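Local coordinates for DisA protein (Sorangium cellulosum, PDB 6CCA), which probably transfers methyl groups from S-adenosylmethionine to a polyketide intermediate of the disorazol assembly line, building a gem-dimethyl carbon, at residues Gly102-Tyr105 against Asp106-Ala110; Pro166-Arg170 against Gly171-Ala175; Pro149-Ala152 against Pro153-Leu157; Val178-Gln182 against Gly183-Leu187. One frame throughout, in Å; residues are numbered along the deposited sequence.

Contact 1: residues Gly102-Tyr105 against Asp106-Ala110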
loop_
_atom_site.group_PDB
_atom_site.type_symbol
_atom_site.label_atom_id
_atom_site.label_comp_id
_atom_site.label_asym_id
_atom_site.label_seq_id
_atom_site.Cartn_x
_atom_site.Cartn_y
_atom_site.Cartn_z
ATOM N N GLY A 102 10.027 3.747 -18.463
ATOM C CA GLY A 102 10.746 4.978 -18.487
ATOM C C GLY A 102 10.870 5.682 -17.155
ATOM O O GLY A 102 11.983 6.089 -16.769
ATOM N N ARG A 103 9.732 5.894 -16.470
ATOM C CA ARG A 103 9.726 6.634 -15.216
ATOM C C ARG A 103 10.364 5.699 -14.113
ATOM O O ARG A 103 11.138 6.179 -13.312
ATOM C CB ARG A 103 8.310 7.072 -14.789
ATOM C CG ARG A 103 7.705 8.186 -15.632
ATOM C CD ARG A 103 6.248 8.439 -15.282
ATOM N NE ARG A 103 5.414 7.354 -15.788
ATOM C CZ ARG A 103 4.112 7.217 -15.552
ATOM N NH1 ARG A 103 3.459 8.084 -14.785
ATOM N NH2 ARG A 103 3.488 6.175 -16.051
ATOM N N LEU A 104 10.109 4.401 -14.143
ATOM C CA LEU A 104 10.822 3.532 -13.157
ATOM C C LEU A 104 12.376 3.700 -13.327
ATOM O O LEU A 104 13.123 3.858 -12.388
ATOM C CB LEU A 104 10.437 2.069 -13.352
ATOM C CG LEU A 104 11.116 1.050 -12.382
ATOM C CD1 LEU A 104 10.995 1.450 -10.941
ATOM C CD2 LEU A 104 10.587 -0.352 -12.661
ATOM N N TYR A 105 12.816 3.662 -14.584
ATOM C CA TYR A 105 14.235 3.808 -14.903
ATOM C C TYR A 105 14.753 5.077 -14.364
ATOM O O TYR A 105 15.775 5.065 -13.679
ATOM C CB TYR A 105 14.429 3.702 -16.435
ATOM C CG TYR A 105 15.834 4.060 -16.940
ATOM C CD1 TYR A 105 16.875 3.163 -16.836
ATOM C CD2 TYR A 105 16.080 5.300 -17.559
ATOM C CE1 TYR A 105 18.158 3.494 -17.300
ATOM C CE2 TYR A 105 17.341 5.619 -18.047
ATOM C CZ TYR A 105 18.375 4.697 -17.922
ATOM O OH TYR A 105 19.669 4.987 -18.384
ATOM N N ASP A 106 14.085 6.219 -14.603
ATOM C CA ASP A 106 14.552 7.464 -14.002
ATOM C C ASP A 106 14.611 7.377 -12.487
ATOM O O ASP A 106 15.541 7.914 -11.853
ATOM C CB ASP A 106 13.681 8.673 -14.354
ATOM C CG ASP A 106 13.621 8.953 -15.900
ATOM O OD1 ASP A 106 14.538 8.556 -16.673
ATOM O OD2 ASP A 106 12.586 9.526 -16.296
ATOM N N SER A 107 13.571 6.792 -11.874
ATOM C CA SER A 107 13.613 6.613 -10.424
ATOM C C SER A 107 14.810 5.732 -9.945
ATOM O O SER A 107 15.447 6.060 -8.925
ATOM C CB SER A 107 12.270 6.003 -9.925
ATOM O OG SER A 107 12.301 5.985 -8.505
ATOM N N LEU A 108 15.117 4.702 -10.683
ATOM C CA LEU A 108 16.233 3.780 -10.302
ATOM C C LEU A 108 17.571 4.564 -10.361
ATOM O O LEU A 108 18.409 4.416 -9.480
ATOM C CB LEU A 108 16.299 2.554 -11.191
ATOM C CG LEU A 108 15.064 1.631 -11.140
ATOM C CD1 LEU A 108 15.204 0.480 -12.124
ATOM C CD2 LEU A 108 14.733 1.173 -9.695
ATOM N N LEU A 109 17.740 5.407 -11.402
ATOM C CA LEU A 109 18.944 6.270 -11.453
ATOM C C LEU A 109 19.056 7.178 -10.255
ATOM O O LEU A 109 20.111 7.308 -9.622
ATOM C CB LEU A 109 18.998 7.011 -12.786
ATOM C CG LEU A 109 19.143 6.132 -14.031
ATOM C CD1 LEU A 109 19.121 7.000 -15.297
ATOM C CD2 LEU A 109 20.323 5.138 -13.949
ATOM N N ALA A 110 17.936 7.822 -9.838
ATOM C CA ALA A 110 17.957 8.673 -8.664
ATOM C C ALA A 110 18.210 7.919 -7.374
ATOM O O ALA A 110 18.819 8.446 -6.457
ATOM C CB ALA A 110 16.635 9.462 -8.523
#
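Leu-108 N gives its hydrogen to Leu-104 O at 2.8 Å, the shortest of four successive i to i+4 bonds that make this the opening of an alpha helix, residues 102-114. Asp-106 N, Ser-107 N and Leu-109 N repeat the pattern with Gly-102 O, Arg-103 O and Tyr-105 O, and the bond from Ser-107 N to Arg-103 O is almost straight. With the main chain paired in this way, neighbouring turns meet through side chains four residues apart.

One such pair is aromatic on aliphatic. Tyr-105 sends CG away from its backbone N (chi1 171°), and the ring leans along the helix toward the next turn, where Leu-109 lays its CD1 methyl over one face. That carbon lies 3.9 Å from the centroid of the Tyr-105 ring and 30° off the ring normal, a CH-pi contact displaced toward the CE2 and CZ side. A branched aliphatic residue suits this place because CD1 lies over the ring, CG stands above its rim, and the side chain also touches Ala-88 and Phe-73. Phe-73, on helix 55-75, touches Tyr-105 as well, and the polar tip of Tyr-105 is satisfied separately, its OH being hydrogen-bonded to Ala-88 O.

On the flank facing helix 342-346, where both residues touch Thr-345, two leucines cross at a slant. CD1 of Leu-104 meets CD2 of Leu-108 at 3.9 Å. The latter side chain turns CG to lie beside its own backbone N (chi1 -63°), which brings Leu-108 CG to 3.2 Å from Leu-104 O.

Contact 2: residues Pro166-Arg170 against Gly171-Ala175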
loop_
_atom_site.group_PDB
_atom_site.type_symbol
_atom_site.label_atom_id
_atom_site.label_comp_id
_atom_site.label_asym_id
_atom_site.label_seq_id
_atom_site.Cartn_x
_atom_site.Cartn_y
_atom_site.Cartn_z
ATOM N N PRO A 166 16.770 -8.166 -15.105
ATOM C CA PRO A 166 17.045 -7.742 -16.504
ATOM C C PRO A 166 15.875 -8.097 -17.438
ATOM O O PRO A 166 15.411 -7.222 -18.159
ATOM C CB PRO A 166 18.331 -8.473 -16.836
ATOM C CG PRO A 166 18.989 -8.717 -15.473
ATOM C CD PRO A 166 17.844 -8.978 -14.538
ATOM N N GLU A 167 15.335 -9.312 -17.361
ATOM C CA GLU A 167 14.063 -9.626 -18.042
ATOM C C GLU A 167 12.861 -8.763 -17.700
ATOM O O GLU A 167 12.120 -8.372 -18.574
ATOM C CB GLU A 167 13.708 -11.070 -17.829
ATOM C CG GLU A 167 14.729 -12.035 -18.434
ATOM C CD GLU A 167 14.576 -13.390 -17.813
ATOM O OE1 GLU A 167 13.754 -14.163 -18.362
ATOM O OE2 GLU A 167 15.182 -13.666 -16.736
ATOM N N LEU A 168 12.663 -8.467 -16.428
ATOM C CA LEU A 168 11.571 -7.653 -15.979
ATOM C C LEU A 168 11.639 -6.278 -16.634
ATOM O O LEU A 168 10.662 -5.763 -17.165
ATOM C CB LEU A 168 11.601 -7.530 -14.443
ATOM C CG LEU A 168 11.109 -8.790 -13.713
ATOM C CD1 LEU A 168 11.431 -8.746 -12.259
ATOM C CD2 LEU A 168 9.599 -8.974 -13.838
ATOM N N LEU A 169 12.816 -5.683 -16.571
ATOM C CA LEU A 169 12.982 -4.305 -16.927
ATOM C C LEU A 169 12.882 -4.123 -18.441
ATOM O O LEU A 169 12.384 -3.078 -18.899
ATOM C CB LEU A 169 14.340 -3.841 -16.417
ATOM C CG LEU A 169 14.589 -2.417 -16.051
ATOM C CD1 LEU A 169 13.451 -1.788 -15.260
ATOM C CD2 LEU A 169 15.942 -2.363 -15.327
ATOM N N ARG A 170 13.327 -5.140 -19.183
ATOM C CA ARG A 170 13.184 -5.189 -20.623
ATOM C C ARG A 170 11.763 -5.569 -21.025
ATOM O O ARG A 170 11.483 -5.551 -22.184
ATOM C CB ARG A 170 14.149 -6.197 -21.237
ATOM C CG ARG A 170 15.597 -5.777 -21.169
ATOM C CD ARG A 170 16.598 -6.896 -21.353
ATOM N NE ARG A 170 17.923 -6.253 -21.299
ATOM C CZ ARG A 170 19.077 -6.772 -20.881
ATOM N NH1 ARG A 170 19.165 -7.999 -20.449
ATOM N NH2 ARG A 170 20.172 -6.020 -20.897
ATOM N N GLY A 171 10.889 -5.907 -20.077
ATOM C CA GLY A 171 9.513 -6.328 -20.386
ATOM C C GLY A 171 9.452 -7.693 -21.054
ATOM O O GLY A 171 8.451 -8.024 -21.686
ATOM N N GLN A 172 10.522 -8.477 -20.912
ATOM C CA GLN A 172 10.591 -9.788 -21.509
ATOM C C GLN A 172 9.911 -10.842 -20.630
ATOM O O GLN A 172 9.798 -11.985 -21.034
ATOM C CB GLN A 172 12.010 -10.252 -21.652
ATOM C CG GLN A 172 13.044 -9.360 -22.289
ATOM C CD GLN A 172 14.402 -10.052 -22.232
ATOM O OE1 GLN A 172 15.266 -9.735 -21.428
ATOM N NE2 GLN A 172 14.555 -11.063 -23.042
ATOM N N VAL A 173 9.550 -10.498 -19.401
ATOM C CA VAL A 173 8.705 -11.377 -18.579
ATOM C C VAL A 173 7.806 -10.502 -17.762
ATOM O O VAL A 173 8.222 -9.451 -17.248
ATOM C CB VAL A 173 9.517 -12.344 -17.674
ATOM C CG1 VAL A 173 10.327 -11.576 -16.649
ATOM C CG2 VAL A 173 8.591 -13.288 -16.913
ATOM N N ALA A 174 6.550 -10.907 -17.653
ATOM C CA ALA A 174 5.574 -10.172 -16.886
ATOM C C ALA A 174 5.906 -10.149 -15.397
ATOM O O ALA A 174 6.181 -11.171 -14.813
ATOM C CB ALA A 174 4.197 -10.823 -17.085
ATOM N N ALA A 175 5.792 -8.988 -14.778
ATOM C CA ALA A 175 6.017 -8.831 -13.340
ATOM C C ALA A 175 5.253 -9.820 -12.469
ATOM O O ALA A 175 5.804 -10.404 -11.539
ATOM C CB ALA A 175 5.687 -7.413 -12.926
#
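Arg-170 and Gln-172 run side by side and point the same way across a Schellman motif, the turn that ends helix 165-169. Their guanidinium and amide planes are 59° apart, so they do not stack; instead Gln-172 OE1 comes to the edge of the guanidinium, near its plane, and lies 3.1 Å from Arg-170 CD. The arginine uses its NE elsewhere, on Leu-95 O, and its long aliphatic stem serves as the surface along which the glutamine lies.

Glu-167 crosses Gln-172 at about a right angle. Its carboxylate is turned to Arg-164, with which it forms a salt bridge, while its CB meets Val-173 CG1 at 3.6 Å. The backbone bonds of the motif lie beneath: Gln-172 N bonds to Glu-167 O at 2.8 Å in the carbonyl plane, and Gly-171 N reaches Leu-168 O from above that carbonyl's plane. Gly-171 has a positive phi of 70°, a conformation that glycine adopts without strain from a side chain.

On the inner side Leu-168 leans across Val-173. Val-173 holds CG1 between its backbone N and carbonyl carbon (chi1 64°), pointing it back at the helix. Beyond it, Leu-168 CD2 touches Ala-175 CA at 3.6 Å.

Contact 3: residues Pro149-Ala152 against Pro153-Leu157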
loop_
_atom_site.group_PDB
_atom_site.type_symbol
_atom_site.label_atom_id
_atom_site.label_comp_id
_atom_site.label_asym_id
_atom_site.label_seq_id
_atom_site.Cartn_x
_atom_site.Cartn_y
_atom_site.Cartn_z
ATOM N N PRO A 149 13.820 -11.946 11.004
ATOM C CA PRO A 149 12.445 -12.233 10.602
ATOM C C PRO A 149 11.561 -11.099 10.138
ATOM O O PRO A 149 10.747 -11.271 9.252
ATOM C CB PRO A 149 11.848 -12.975 11.838
ATOM C CG PRO A 149 13.070 -13.637 12.444
ATOM C CD PRO A 149 14.156 -12.587 12.294
ATOM N N ALA A 150 11.723 -9.917 10.720
ATOM C CA ALA A 150 10.821 -8.833 10.393
ATOM C C ALA A 150 10.980 -8.402 8.947
ATOM O O ALA A 150 10.044 -7.869 8.343
ATOM C CB ALA A 150 11.071 -7.672 11.329
ATOM N N ILE A 151 12.196 -8.578 8.399
ATOM C CA ILE A 151 12.427 -8.182 7.026
ATOM C C ILE A 151 12.528 -9.370 6.061
ATOM O O ILE A 151 12.652 -9.169 4.828
ATOM C CB ILE A 151 13.626 -7.233 6.868
ATOM C CG1 ILE A 151 14.969 -7.847 7.299
ATOM C CG2 ILE A 151 13.280 -5.864 7.495
ATOM C CD1 ILE A 151 16.177 -7.024 6.974
ATOM N N ALA A 152 12.627 -10.567 6.618
ATOM C CA ALA A 152 12.926 -11.742 5.760
ATOM C C ALA A 152 12.016 -11.866 4.508
ATOM O O ALA A 152 12.512 -12.142 3.401
ATOM C CB ALA A 152 12.919 -13.028 6.598
ATOM N N PRO A 153 10.677 -11.694 4.638
ATOM C CA PRO A 153 9.864 -11.863 3.418
ATOM C C PRO A 153 10.067 -10.779 2.379
ATOM O O PRO A 153 9.918 -11.040 1.191
ATOM C CB PRO A 153 8.429 -11.829 3.927
ATOM C CG PRO A 153 8.538 -11.184 5.279
ATOM C CD PRO A 153 9.835 -11.580 5.841
ATOM N N TYR A 154 10.487 -9.595 2.842
ATOM C CA TYR A 154 10.842 -8.499 1.942
ATOM C C TYR A 154 12.157 -8.841 1.207
ATOM O O TYR A 154 12.252 -8.651 -0.010
ATOM C CB TYR A 154 10.988 -7.186 2.712
ATOM C CG TYR A 154 9.729 -6.820 3.501
ATOM C CD1 TYR A 154 9.484 -7.393 4.748
ATOM C CD2 TYR A 154 8.833 -5.926 3.035
ATOM C CE1 TYR A 154 8.356 -7.156 5.452
ATOM C CE2 TYR A 154 7.645 -5.656 3.728
ATOM C CZ TYR A 154 7.417 -6.259 4.953
ATOM O OH TYR A 154 6.285 -6.045 5.753
ATOM N N VAL A 155 13.119 -9.374 1.939
ATOM C CA VAL A 155 14.418 -9.775 1.372
ATOM C C VAL A 155 14.174 -10.858 0.307
ATOM O O VAL A 155 14.667 -10.794 -0.830
ATOM C CB VAL A 155 15.381 -10.270 2.453
ATOM C CG1 VAL A 155 16.629 -10.882 1.855
ATOM C CG2 VAL A 155 15.765 -9.106 3.363
ATOM N N ARG A 156 13.378 -11.851 0.690
ATOM C CA ARG A 156 13.011 -12.936 -0.209
ATOM C C ARG A 156 12.419 -12.403 -1.510
ATOM O O ARG A 156 12.865 -12.770 -2.598
ATOM C CB ARG A 156 12.019 -13.882 0.471
ATOM C CG ARG A 156 12.669 -14.930 1.359
ATOM C CD ARG A 156 11.682 -16.023 1.736
ATOM N NE ARG A 156 11.224 -16.772 0.569
ATOM C CZ ARG A 156 9.981 -16.737 0.100
ATOM N NH1 ARG A 156 9.066 -15.987 0.699
ATOM N NH2 ARG A 156 9.652 -17.451 -0.967
ATOM N N LEU A 157 11.415 -11.537 -1.398
ATOM C CA LEU A 157 10.779 -10.977 -2.578
ATOM C C LEU A 157 11.801 -10.191 -3.457
ATOM O O LEU A 157 11.773 -10.274 -4.668
ATOM C CB LEU A 157 9.643 -10.046 -2.159
ATOM C CG LEU A 157 8.990 -9.351 -3.366
ATOM C CD1 LEU A 157 8.505 -10.391 -4.357
ATOM C CD2 LEU A 157 7.812 -8.447 -2.968
#
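Residues Pro-149 to Ala-152 meet Pro-153 to Leu-157 in a local contact at the start of helix 152-163, where the loop from helix 135-146 winds into the first turn. Ile-151 O accepts a hydrogen bond from Val-155 N at 2.9 Å, together with a weak one from Tyr-154 N, and Ala-152 O accepts one from Arg-156 N with an angle of 170°. Pro-153 suits this first turn of the alpha helix, because residues there have no preceding turn to which an N-H could be given, and a proline has none to offer. Across the peptide bond the adjoining residues come close, Ala-152 CB lying 3.5 Å from Pro-153 CD, and the proline ring packs on Pro-190 and Leu-191 of helix 189-192.

Tyr-154 folds back alongside the incoming loop. CG lies beside its own backbone N (chi1 -57°), and the ring turns an edge to Ile-151 O, while CE1 comes 3.4 Å from Ala-150 O. Phe-58 and Phe-343 both meet this ring edge-to-face, and Tyr-154 OH bonds to Asn-195 OD1, so the buried phenol is held at its far end too. Ile-151 and Val-155, which both touch Leu-145 of helix 135-146, meet through their outer methyls, with Ile-151 CD1 4.2 Å from Val-155 CG2.

Contact 4: residues Val178-Gln182 against Gly183-Leu187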
loop_
_atom_site.group_PDB
_atom_site.type_symbol
_atom_site.label_atom_id
_atom_site.label_comp_id
_atom_site.label_asym_id
_atom_site.label_seq_id
_atom_site.Cartn_x
_atom_site.Cartn_y
_atom_site.Cartn_z
ATOM N N VAL A 178 6.731 -13.244 -11.832
ATOM C CA VAL A 178 7.817 -13.319 -10.856
ATOM C C VAL A 178 7.293 -13.055 -9.438
ATOM O O VAL A 178 7.686 -13.717 -8.468
ATOM C CB VAL A 178 8.891 -12.293 -11.239
ATOM C CG1 VAL A 178 10.038 -12.330 -10.231
ATOM C CG2 VAL A 178 9.382 -12.552 -12.661
ATOM N N LEU A 179 6.423 -12.049 -9.300
ATOM C CA LEU A 179 5.852 -11.718 -7.982
ATOM C C LEU A 179 4.819 -12.758 -7.516
ATOM O O LEU A 179 4.657 -12.975 -6.321
ATOM C CB LEU A 179 5.175 -10.348 -8.030
ATOM C CG LEU A 179 6.062 -9.186 -8.427
ATOM C CD1 LEU A 179 5.164 -7.985 -8.740
ATOM C CD2 LEU A 179 7.024 -8.890 -7.283
ATOM N N PHE A 180 4.144 -13.411 -8.473
ATOM C CA PHE A 180 3.205 -14.519 -8.166
ATOM C C PHE A 180 3.656 -15.799 -8.876
ATOM O O PHE A 180 3.118 -16.175 -9.915
ATOM C CB PHE A 180 1.806 -14.100 -8.621
ATOM C CG PHE A 180 1.303 -12.850 -7.945
ATOM C CD1 PHE A 180 0.756 -12.912 -6.664
ATOM C CD2 PHE A 180 1.403 -11.624 -8.566
ATOM C CE1 PHE A 180 0.294 -11.781 -6.038
ATOM C CE2 PHE A 180 0.948 -10.482 -7.953
ATOM C CZ PHE A 180 0.391 -10.555 -6.686
ATOM N N PRO A 181 4.673 -16.469 -8.329
ATOM C CA PRO A 181 5.262 -17.536 -9.144
ATOM C C PRO A 181 4.297 -18.685 -9.287
ATOM O O PRO A 181 3.687 -19.121 -8.292
ATOM C CB PRO A 181 6.486 -17.990 -8.363
ATOM C CG PRO A 181 6.370 -17.342 -6.985
ATOM C CD PRO A 181 5.501 -16.123 -7.158
ATOM N N GLN A 182 4.134 -19.120 -10.523
ATOM C CA GLN A 182 3.186 -20.172 -10.850
ATOM C C GLN A 182 1.834 -19.848 -10.304
ATOM O O GLN A 182 1.141 -20.740 -9.850
ATOM C CB GLN A 182 3.627 -21.502 -10.275
ATOM C CG GLN A 182 4.620 -22.198 -11.154
ATOM C CD GLN A 182 6.032 -21.820 -10.817
ATOM O OE1 GLN A 182 6.374 -21.603 -9.648
ATOM N NE2 GLN A 182 6.866 -21.735 -11.840
ATOM N N GLY A 183 1.482 -18.564 -10.331
ATOM C CA GLY A 183 0.186 -18.111 -9.909
ATOM C C GLY A 183 0.064 -17.999 -8.407
ATOM O O GLY A 183 -0.893 -17.435 -7.951
ATOM N N SER A 184 1.024 -18.520 -7.635
ATOM C CA SER A 184 0.884 -18.576 -6.184
ATOM C C SER A 184 1.080 -17.242 -5.425
ATOM O O SER A 184 1.460 -16.194 -5.995
ATOM C CB SER A 184 1.843 -19.612 -5.611
ATOM O OG SER A 184 3.138 -19.063 -5.523
ATOM N N MET A 185 0.786 -17.342 -4.124
ATOM C CA MET A 185 1.011 -16.300 -3.119
ATOM C C MET A 185 2.258 -16.614 -2.267
ATOM O O MET A 185 2.439 -16.063 -1.136
ATOM C CB MET A 185 -0.222 -16.225 -2.193
ATOM C CG MET A 185 -1.428 -15.621 -2.873
ATOM S SD MET A 185 -1.221 -13.873 -3.203
ATOM C CE MET A 185 -2.252 -13.647 -4.645
ATOM N N ASP A 186 3.127 -17.490 -2.780
ATOM C CA ASP A 186 4.300 -17.905 -2.031
ATOM C C ASP A 186 5.199 -16.735 -1.584
ATOM O O ASP A 186 5.893 -16.815 -0.536
ATOM C CB ASP A 186 5.127 -18.878 -2.895
ATOM C CG ASP A 186 4.372 -20.188 -3.184
ATOM O OD1 ASP A 186 3.174 -20.308 -2.809
ATOM O OD2 ASP A 186 5.013 -21.067 -3.781
ATOM N N LEU A 187 5.278 -15.734 -2.437
ATOM C CA LEU A 187 6.130 -14.548 -2.132
ATOM C C LEU A 187 5.342 -13.382 -1.576
ATOM O O LEU A 187 5.854 -12.652 -0.706
ATOM C CB LEU A 187 6.835 -14.028 -3.396
ATOM C CG LEU A 187 7.937 -14.914 -3.944
ATOM C CD1 LEU A 187 8.502 -14.270 -5.220
ATOM C CD2 LEU A 187 9.060 -15.088 -2.939
HETATM O O HOH W 1 3.362 -14.552 -4.672
#
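Val-178 O is approached by the CD1 methyl of Leu-187 at 3.4 Å, as the chain returns past the end of helix 175-179. One residue on, Leu-179 O is bound by a water at 2.6 Å. The same water also donates to Ser-184 O and accepts from Leu-187 N, so it bridges three backbone groups between the helix end and the returning loop. The side chain of Leu-179 turns the other way, to Cys-161 of helix 152-163.

Phe-180 is the first residue to leave helical angles. Its ring presents an edge to Ser-184 O and to the sulfur of Met-185, which lies 5.1 Å from the ring centroid and 84° off the normal. This is a Met-aromatic contact made in the plane of the ring. Met-185 CE makes a separate apolar contact, 3.5 Å from Phe-180 CE1. A bend at chi2 (-69°) folds the flexible methionine back alongside the phenylalanine.

Two overlapping beta turns reverse the chain here, closed by bonds from Gly-183 N to Phe-180 O and from Ser-184 N to Pro-181 O; both donors approach from above the carbonyl plane. Pro-181, whose fixed phi of -69° suits the first corner of the earlier turn, rests its ring on Leu-187: Pro-181 CD is 4.0 Å from Leu-187 CD1. Gln-182 and Gly-183 occupy the corners of the second turn, a type I' turn, both with positive phi, a conformation easy for Gly-183 and less usual for Gln-182. Beyond these corners Ser-184 N lies 2.8 Å from Pro-181 O.

How the contacts relate
Along the chain the four contacts come in the order 1, 3, 2, 4, each complete before the next begins, so none nest or cross. Contact 1 lies within one helix and closes no loop; contact 3 starts helix 152-163, contact 2 ends helix 165-169, and contact 4 turns the chain back after helix 175-179. All four belong to the largely helical part of the chain that precedes the central sheet's strand 226-231. Leu-169 of contact 2 packs on Leu-104 and Leu-108 of contact 1, while Leu-168 and Val-173 meet Val-178 of contact 4. Leu-157 in contact 3 touches Leu-179 and Leu-187, joining helix 152-163 to contact 4. Contact 1 touches neither contact 3 nor contact 4, and contacts 2 and 3 do not touch.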